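Side-chain contacts in uncharacterized SnoaL-like protein (PDB 3H3H), which is of unknown function but carries a SnoaL-like domain of the NTF2 clan, whose cone-shaped fold commonly encloses a ligand pocket: residues 11-16 and 30-35; 104-109 and 113-118. All blocks are in the same frame, centred on the assembly; numbering follows the deposited sequence.

In the fold
Interaction 1 sets the helix 7-22 against the turn that leads into the short strand 33-34; interaction 2 pairs strands 100-107 and 113-121 in the sheet that the helix packs on. Their centres lie 10 Å apart and they meet directly: the backbone of V113 probably bonds to that of H32 and A34, while Y33 packs on F105 and V113. Interaction 1 is only partly buried and rests on three side chains, with 173 Å² covered. Interaction 2 is a buried contact of 478 Å², held by backbone hydrogen bonds. F13 joins the two, its ring meeting those of F105 and F107 edge-to-face.

Interaction 1: residues 11-16 and 30-35; sequences QQFSRE and LSHYAD
H32 carries this contact, reaching from the turn at 30-33 to meet F13 and E16, one helical turn apart on helix 7-22. The backbones stay well separated, with F13 CA and H32 CA 8.2 Å apart, so the side chains span the distance. The closely packed part is aromatic. The F13 ring presents its edge toward the imidazole face in an offset edge-to-face arrangement: the centroids are 5.6 Å apart and the planes stand at 85°. F13 CE1 comes to 3.9 Å from H32 CB, which lies near the plane of the phenyl ring. With CG anti to the backbone N (chi1 170°), the F13 ring swings toward the turn, although its CB bond does not point there. Buried F13 also packs on I91 and V113 of the sheet.

The outer side is polar and nearer solvent, E16 being only partly buried. E16 arrives at the imidazole rim, its OE1 lying in the ring plane 3.1 Å from H32 CE1. Behind the carboxylate, E16 CB rests 3.6 Å from the same CE1, so the aliphatic base of the side chain shares in the packing. In one of its two modelled conformers, exposed Q12 can donate from NE2 to E16 OE2 at 2.9 Å, so this hold on the other carboxylate oxygen is provisional.

E16 OE1 stays 4.0 Å from H32 ND1, so the carboxylate meets a ring carbon rather than forming a salt bridge. Its negative charge would probably polarise that C-H and could modestly stabilise a protonated imidazole, making the contact part aromatic and part electrostatic.

Interaction 2: residues 104-109 and 113-118; sequences VFHFGP and VVKALA
Strands 104-107 and 115-118 run antiparallel, their axes 4.7 Å apart at closest approach and 172° between directions, with V104 and L117 forming a hydrogen-bonded pair through both their amides. H106 N donates almost straight to K115 O at 2.8 Å, 175° at the hydrogen. The carbonyl of H106 then receives two donors: a short bond from V114 N at 2.8 Å and a weak one from K115 N at 3.5 Å. V114 and K115 thus both stand opposite H106, the register slips by one, and F107 pairs with V113, their side chains diverging although the end of the F107 ring comes back to the valine.

On the face of V104, H106, K115 and L117, the imidazole rim of H106 meets a methyl group, CD2 lying 3.7 Å from L117 CD1. K115 O also lies in the plane of that ring, at its edge, while H106 ND1 is hydrogen-bonded to D87 OD1. This face packs against the second subunit, where H106 touches L117 of the other chain and V104 its own counterpart.

On the opposite face, that of F105 and A116, F105 CD2 lies 3.9 Å from A116 CB and also touches V113 CG2. That same V113 methyl reaches F107 CE2 at 3.6 Å; having CG2 anti to the carbonyl carbon lets it bridge the two phenyl rings, which F13 of helix 7-22 also meets. At the bulge, V114 CG1 packs against G108 CA.

The arrangement is a classic beta bulge in an antiparallel hairpin, within the curved sheet of an NTF2-like fold. One face packs on the partner subunit; on the other, the side chain of F105 lies about 6 Å from a bound unidentified ligand, consistent with a pocket lining.

Interaction 1: residues 11-16 and 30-35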
ATOM      1  N   GLN B  11     -10.021  -0.029  10.797  1.00 19.65           N
ATOM      2  CA  GLN B  11     -11.354   0.324  10.363  1.00 16.88           C
ATOM      3  C   GLN B  11     -11.787   1.673  10.855  1.00 16.28           C
ATOM      4  O   GLN B  11     -12.359   2.424  10.081  1.00 17.74           O
ATOM      5  CB  GLN B  11     -12.369  -0.710  10.881  1.00 20.00           C
ATOM      6  CG  GLN B  11     -12.137  -2.058  10.263  1.00 17.42           C
ATOM      7  CD  GLN B  11     -12.449  -2.063   8.818  1.00 19.41           C
ATOM      8  OE1 GLN B  11     -13.540  -1.632   8.406  1.00 31.31           O
ATOM      9  NE2 GLN B  11     -11.512  -2.548   8.008  1.00 25.26           N
ATOM     10  N   GLN B  12     -11.529   1.973  12.120  0.50 15.60           N
ATOM     11  CA  GLN B  12     -11.945   3.231  12.705  0.50 17.34           C
ATOM     12  C   GLN B  12     -11.124   4.370  12.072  0.50 16.03           C
ATOM     13  O   GLN B  12     -11.639   5.470  11.819  0.50 14.68           O
ATOM     14  CB  GLN B  12     -11.809   3.186  14.235  0.50 17.85           C
ATOM     15  CG  GLN B  12     -12.340   4.426  14.958  0.50 19.99           C
ATOM     16  CD  GLN B  12     -13.803   4.703  14.658  0.50 18.96           C
ATOM     17  OE1 GLN B  12     -14.566   3.792  14.313  0.50 19.52           O
ATOM     18  NE2 GLN B  12     -14.213   5.965  14.828  0.50 10.02           N
ATOM     19  N   PHE B  13      -9.836   4.124  11.862  1.00 14.71           N
ATOM     20  CA  PHE B  13      -9.012   5.087  11.171  1.00 15.11           C
ATOM     21  C   PHE B  13      -9.603   5.336   9.780  1.00 14.74           C
ATOM     22  O   PHE B  13      -9.710   6.464   9.297  1.00 10.52           O
ATOM     23  CB  PHE B  13      -7.556   4.609  11.034  1.00 15.11           C
ATOM     24  CG  PHE B  13      -6.731   5.466  10.120  1.00 12.09           C
ATOM     25  CD1 PHE B  13      -6.254   6.681  10.538  1.00 17.64           C
ATOM     26  CD2 PHE B  13      -6.445   5.050   8.841  1.00 13.06           C
ATOM     27  CE1 PHE B  13      -5.558   7.502   9.668  1.00 20.93           C
ATOM     28  CE2 PHE B  13      -5.699   5.884   7.959  1.00 13.64           C
ATOM     29  CZ  PHE B  13      -5.285   7.072   8.370  1.00 17.72           C
ATOM     30  N   SER B  14      -9.883   4.272   9.054  1.00 12.97           N
ATOM     31  CA  SER B  14     -10.413   4.411   7.698  1.00 15.49           C
ATOM     32  C   SER B  14     -11.735   5.214   7.665  1.00 15.29           C
ATOM     33  O   SER B  14     -11.925   6.080   6.841  1.00 13.37           O
ATOM     34  CB  SER B  14     -10.597   3.028   7.087  1.00 16.94           C
ATOM     35  OG  SER B  14      -9.371   2.349   7.023  1.00 18.29           O
ATOM     36  N   ARG B  15     -12.651   4.898   8.563  0.50 17.12           N
ATOM     37  CA  ARG B  15     -13.928   5.591   8.600  0.50 16.82           C
ATOM     38  C   ARG B  15     -13.751   7.069   8.952  0.50 15.44           C
ATOM     39  O   ARG B  15     -14.422   7.922   8.377  0.50 16.43           O
ATOM     40  CB  ARG B  15     -14.893   4.895   9.577  0.50 18.14           C
ATOM     41  CG  ARG B  15     -16.249   5.573   9.730  0.50 20.59           C
ATOM     42  CD  ARG B  15     -17.386   4.986   8.878  0.50 21.55           C
ATOM     43  NE  ARG B  15     -18.655   5.486   9.376  0.50 27.37           N
ATOM     44  CZ  ARG B  15     -19.439   4.820  10.222  0.50 21.07           C
ATOM     45  NH1 ARG B  15     -20.571   5.363  10.647  0.50 32.33           N
ATOM     46  NH2 ARG B  15     -19.094   3.609  10.635  0.50 25.72           N
ATOM     47  N   GLU B  16     -12.841   7.393   9.868  1.00 13.71           N
ATOM     48  CA  GLU B  16     -12.627   8.790  10.222  1.00 12.97           C
ATOM     49  C   GLU B  16     -11.933   9.500   9.083  1.00 14.09           C
ATOM     50  O   GLU B  16     -12.309  10.610   8.776  1.00 14.94           O
ATOM     51  CB  GLU B  16     -11.826   8.946  11.515  1.00 15.10           C
ATOM     52  CG  GLU B  16     -12.531   8.376  12.677  1.00 12.12           C
ATOM     53  CD  GLU B  16     -11.734   8.464  13.984  1.00 18.18           C
ATOM     54  OE1 GLU B  16     -10.539   8.786  13.993  1.00 20.78           O
ATOM     55  OE2 GLU B  16     -12.305   8.142  15.025  1.00 18.84           O
ATOM     56  N   LEU B  30      -6.024  16.466   9.029  1.00 11.93           N
ATOM     57  CA  LEU B  30      -4.645  16.655   9.509  1.00 10.83           C
ATOM     58  C   LEU B  30      -4.477  16.103  10.911  1.00 12.96           C
ATOM     59  O   LEU B  30      -3.350  15.821  11.309  1.00 12.07           O
ATOM     60  CB  LEU B  30      -4.202  18.101   9.397  1.00 13.00           C
ATOM     61  CG  LEU B  30      -3.867  18.555   7.978  1.00 15.99           C
ATOM     62  CD1 LEU B  30      -3.581  20.006   7.884  1.00 18.58           C
ATOM     63  CD2 LEU B  30      -2.649  17.798   7.415  1.00 18.16           C
ATOM     64  N   SER B  31      -5.574  15.976  11.665  1.00 11.84           N
ATOM     65  CA  SER B  31      -5.520  15.476  13.029  1.00 14.13           C
ATOM     66  C   SER B  31      -4.988  14.048  13.045  1.00 11.37           C
ATOM     67  O   SER B  31      -4.477  13.621  14.050  1.00 13.22           O
ATOM     68  CB  SER B  31      -6.885  15.517  13.724  1.00 13.87           C
ATOM     69  OG  SER B  31      -7.757  14.510  13.239  1.00 13.31           O
ATOM     70  N   HIS B  32      -5.066  13.346  11.920  1.00 13.18           N
ATOM     71  CA  HIS B  32      -4.670  11.992  11.873  1.00 13.74           C
ATOM     72  C   HIS B  32      -3.169  11.828  11.615  1.00 15.42           C
ATOM     73  O   HIS B  32      -2.705  10.715  11.614  1.00 15.40           O
ATOM     74  CB  HIS B  32      -5.412  11.271  10.763  1.00 15.84           C
ATOM     75  CG  HIS B  32      -6.869  11.160  11.069  1.00 15.57           C
ATOM     76  ND1 HIS B  32      -7.349  10.324  12.064  1.00 15.05           N
ATOM     77  CD2 HIS B  32      -7.922  11.908  10.653  1.00 20.33           C
ATOM     78  CE1 HIS B  32      -8.658  10.499  12.170  1.00 17.87           C
ATOM     79  NE2 HIS B  32      -9.028  11.463  11.343  1.00 16.66           N
ATOM     80  N   TYR B  33      -2.500  12.932  11.324  1.00 12.44           N
ATOM     81  CA  TYR B  33      -1.100  12.897  10.857  1.00 12.75           C
ATOM     82  C   TYR B  33      -0.166  13.455  11.906  1.00 14.47           C
ATOM     83  O   TYR B  33      -0.503  14.393  12.622  1.00 14.26           O
ATOM     84  CB  TYR B  33      -0.973  13.692   9.556  1.00 12.11           C
ATOM     85  CG  TYR B  33      -1.708  13.087   8.361  1.00 11.72           C
ATOM     86  CD1 TYR B  33      -3.092  13.255   8.197  1.00 10.67           C
ATOM     87  CD2 TYR B  33      -1.057  12.304   7.428  1.00 13.81           C
ATOM     88  CE1 TYR B  33      -3.745  12.712   7.168  1.00 13.13           C
ATOM     89  CE2 TYR B  33      -1.695  11.757   6.373  1.00 11.64           C
ATOM     90  CZ  TYR B  33      -3.063  11.950   6.221  1.00 10.85           C
ATOM     91  OH  TYR B  33      -3.770  11.499   5.130  1.00 14.69           O
ATOM     92  N   ALA B  34       1.019  12.864  11.965  1.00 14.12           N
ATOM     93  CA  ALA B  34       2.094  13.313  12.805  1.00 13.35           C
ATOM     94  C   ALA B  34       2.775  14.566  12.219  1.00 12.88           C
ATOM     95  O   ALA B  34       2.713  14.809  11.026  1.00 13.01           O
ATOM     96  CB  ALA B  34       3.132  12.198  12.952  1.00 15.17           C
ATOM     97  N   ASP B  35       3.360  15.382  13.089  1.00 13.54           N
ATOM     98  CA  ASP B  35       4.175  16.470  12.607  1.00 15.04           C
ATOM     99  C   ASP B  35       5.269  15.903  11.705  1.00 14.40           C
ATOM    100  O   ASP B  35       5.876  14.865  11.996  1.00 14.52           O
ATOM    101  CB  ASP B  35       4.813  17.225  13.772  1.00 13.53           C
ATOM    102  CG  ASP B  35       3.780  17.976  14.621  1.00 15.57           C
ATOM    103  OD1 ASP B  35       2.768  18.417  14.102  1.00 20.03           O
ATOM    104  OD2 ASP B  35       4.035  18.151  15.821  1.00 28.56           O
TER

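Interaction 2: residues 104-109 and 113-118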
ATOM      1  N   VAL B 104      -1.465   4.009   1.393  1.00 10.88           N
ATOM      2  CA  VAL B 104      -0.850   3.271   2.464  1.00 12.70           C
ATOM      3  C   VAL B 104      -0.406   4.284   3.517  1.00 14.74           C
ATOM      4  O   VAL B 104       0.290   5.285   3.190  1.00 13.04           O
ATOM      5  CB  VAL B 104       0.356   2.513   1.972  1.00 14.41           C
ATOM      6  CG1 VAL B 104       0.989   1.783   3.136  1.00 14.72           C
ATOM      7  CG2 VAL B 104      -0.070   1.469   0.864  1.00 17.26           C
ATOM      8  N   PHE B 105      -0.773   3.989   4.775  1.00 13.53           N
ATOM      9  CA  PHE B 105      -0.464   4.864   5.875  1.00 13.68           C
ATOM     10  C   PHE B 105       0.349   4.143   6.901  1.00 10.68           C
ATOM     11  O   PHE B 105      -0.078   3.114   7.456  1.00 13.32           O
ATOM     12  CB  PHE B 105      -1.744   5.316   6.549  1.00 13.54           C
ATOM     13  CG  PHE B 105      -2.748   5.953   5.620  1.00 13.94           C
ATOM     14  CD1 PHE B 105      -3.682   5.194   4.910  1.00 12.83           C
ATOM     15  CD2 PHE B 105      -2.811   7.330   5.482  1.00 14.15           C
ATOM     16  CE1 PHE B 105      -4.579   5.793   4.077  1.00 12.37           C
ATOM     17  CE2 PHE B 105      -3.741   7.940   4.635  1.00 13.87           C
ATOM     18  CZ  PHE B 105      -4.623   7.184   3.933  1.00 13.86           C
ATOM     19  N   HIS B 106       1.532   4.655   7.172  1.00 10.84           N
ATOM     20  CA  HIS B 106       2.393   4.128   8.192  1.00 11.05           C
ATOM     21  C   HIS B 106       2.240   4.946   9.442  1.00 12.96           C
ATOM     22  O   HIS B 106       2.195   6.174   9.399  1.00 14.98           O
ATOM     23  CB  HIS B 106       3.827   4.180   7.781  1.00 13.20           C
ATOM     24  CG  HIS B 106       4.133   3.298   6.630  1.00 14.16           C
ATOM     25  ND1 HIS B 106       4.600   2.007   6.779  1.00 18.28           N
ATOM     26  CD2 HIS B 106       3.984   3.511   5.298  1.00 16.32           C
ATOM     27  CE1 HIS B 106       4.746   1.469   5.580  1.00 22.19           C
ATOM     28  NE2 HIS B 106       4.394   2.359   4.664  1.00 17.48           N
ATOM     29  N   PHE B 107       2.151   4.246  10.568  1.00 13.24           N
ATOM     30  CA  PHE B 107       1.874   4.929  11.839  1.00 14.01           C
ATOM     31  C   PHE B 107       3.078   4.961  12.745  1.00 15.55           C
ATOM     32  O   PHE B 107       3.885   4.039  12.721  1.00 16.20           O
ATOM     33  CB  PHE B 107       0.738   4.265  12.590  1.00 10.68           C
ATOM     34  CG  PHE B 107      -0.560   4.437  11.907  1.00 12.23           C
ATOM     35  CD1 PHE B 107      -0.901   3.612  10.814  1.00 13.29           C
ATOM     36  CD2 PHE B 107      -1.367   5.505  12.234  1.00 12.90           C
ATOM     37  CE1 PHE B 107      -2.093   3.846  10.135  1.00 14.36           C
ATOM     38  CE2 PHE B 107      -2.545   5.729  11.543  1.00 17.97           C
ATOM     39  CZ  PHE B 107      -2.877   4.914  10.513  1.00 14.47           C
ATOM     40  N   GLY B 108       3.112   5.982  13.595  1.00 15.69           N
ATOM     41  CA  GLY B 108       4.201   6.180  14.513  1.00 19.45           C
ATOM     42  C   GLY B 108       3.782   5.787  15.898  1.00 23.08           C
ATOM     43  O   GLY B 108       2.710   5.214  16.069  1.00 19.32           O
ATOM     44  N   PRO B 109       4.644   6.097  16.889  1.00 26.95           N
ATOM     45  CA  PRO B 109       4.409   5.762  18.276  1.00 28.80           C
ATOM     46  C   PRO B 109       3.095   6.293  18.778  1.00 30.82           C
ATOM     47  O   PRO B 109       2.428   5.595  19.533  1.00 35.56           O
ATOM     48  CB  PRO B 109       5.574   6.454  19.019  1.00 29.68           C
ATOM     49  CG  PRO B 109       6.631   6.594  18.023  1.00 33.31           C
ATOM     50  CD  PRO B 109       5.942   6.771  16.692  1.00 28.62           C
ATOM     51  N   VAL B 113      -0.202   9.180  11.551  1.00 13.97           N
ATOM     52  CA  VAL B 113       0.432   8.823  10.303  1.00 11.63           C
ATOM     53  C   VAL B 113       1.736   9.594  10.145  1.00 12.82           C
ATOM     54  O   VAL B 113       1.753  10.843  10.173  1.00 14.55           O
ATOM     55  CB  VAL B 113      -0.462   9.106   9.118  1.00 13.03           C
ATOM     56  CG1 VAL B 113       0.292   8.760   7.764  1.00 15.10           C
ATOM     57  CG2 VAL B 113      -1.745   8.315   9.196  1.00 12.86           C
ATOM     58  N   VAL B 114       2.822   8.849  10.009  1.00 12.16           N
ATOM     59  CA  VAL B 114       4.139   9.453   9.831  1.00 12.12           C
ATOM     60  C   VAL B 114       4.551   9.441   8.367  1.00 11.39           C
ATOM     61  O   VAL B 114       5.448  10.181   7.973  1.00 11.45           O
ATOM     62  CB  VAL B 114       5.188   8.757  10.706  1.00 10.13           C
ATOM     63  CG1 VAL B 114       4.860   8.977  12.171  1.00 12.10           C
ATOM     64  CG2 VAL B 114       5.401   7.262  10.364  1.00 11.43           C
ATOM     65  N   LYS B 115       3.934   8.547   7.572  1.00 10.53           N
ATOM     66  CA  LYS B 115       4.280   8.410   6.171  1.00 12.15           C
ATOM     67  C   LYS B 115       3.051   7.867   5.417  1.00 13.86           C
ATOM     68  O   LYS B 115       2.468   6.885   5.846  1.00 14.48           O
ATOM     69  CB  LYS B 115       5.464   7.475   5.939  1.00 15.57           C
ATOM     70  CG  LYS B 115       5.915   7.404   4.511  1.00 21.96           C
ATOM     71  CD  LYS B 115       7.208   6.584   4.412  1.00 25.32           C
ATOM     72  CE  LYS B 115       7.829   6.606   3.029  1.00 39.66           C
ATOM     73  NZ  LYS B 115       9.325   6.502   3.073  1.00 48.15           N
ATOM     74  N   ALA B 116       2.709   8.470   4.307  1.00 13.03           N
ATOM     75  CA  ALA B 116       1.594   7.990   3.483  1.00 13.09           C
ATOM     76  C   ALA B 116       2.031   8.002   2.054  1.00 13.73           C
ATOM     77  O   ALA B 116       2.800   8.866   1.661  1.00 14.78           O
ATOM     78  CB  ALA B 116       0.305   8.809   3.681  1.00 13.57           C
ATOM     79  N   LEU B 117       1.579   6.982   1.298  1.00 12.01           N
ATOM     80  CA  LEU B 117       1.943   6.842  -0.131  1.00 12.21           C
ATOM     81  C   LEU B 117       0.648   6.553  -0.881  1.00 13.31           C
ATOM     82  O   LEU B 117      -0.078   5.634  -0.546  1.00 13.29           O
ATOM     83  CB  LEU B 117       2.865   5.657  -0.344  1.00 13.44           C
ATOM     84  CG  LEU B 117       4.131   5.569   0.457  1.00 23.06           C
ATOM     85  CD1 LEU B 117       3.830   5.051   1.891  1.00 20.14           C
ATOM     86  CD2 LEU B 117       5.074   4.610  -0.308  1.00 27.04           C
ATOM     87  N   ALA B 118       0.382   7.348  -1.916  1.00 10.60           N
ATOM     88  CA  ALA B 118      -0.796   7.230  -2.719  1.00 12.95           C
ATOM     89  C   ALA B 118      -0.476   6.394  -3.976  1.00 12.44           C
ATOM     90  O   ALA B 118       0.631   6.482  -4.544  1.00 14.21           O
ATOM     91  CB  ALA B 118      -1.289   8.597  -3.099  1.00 13.77           C
TER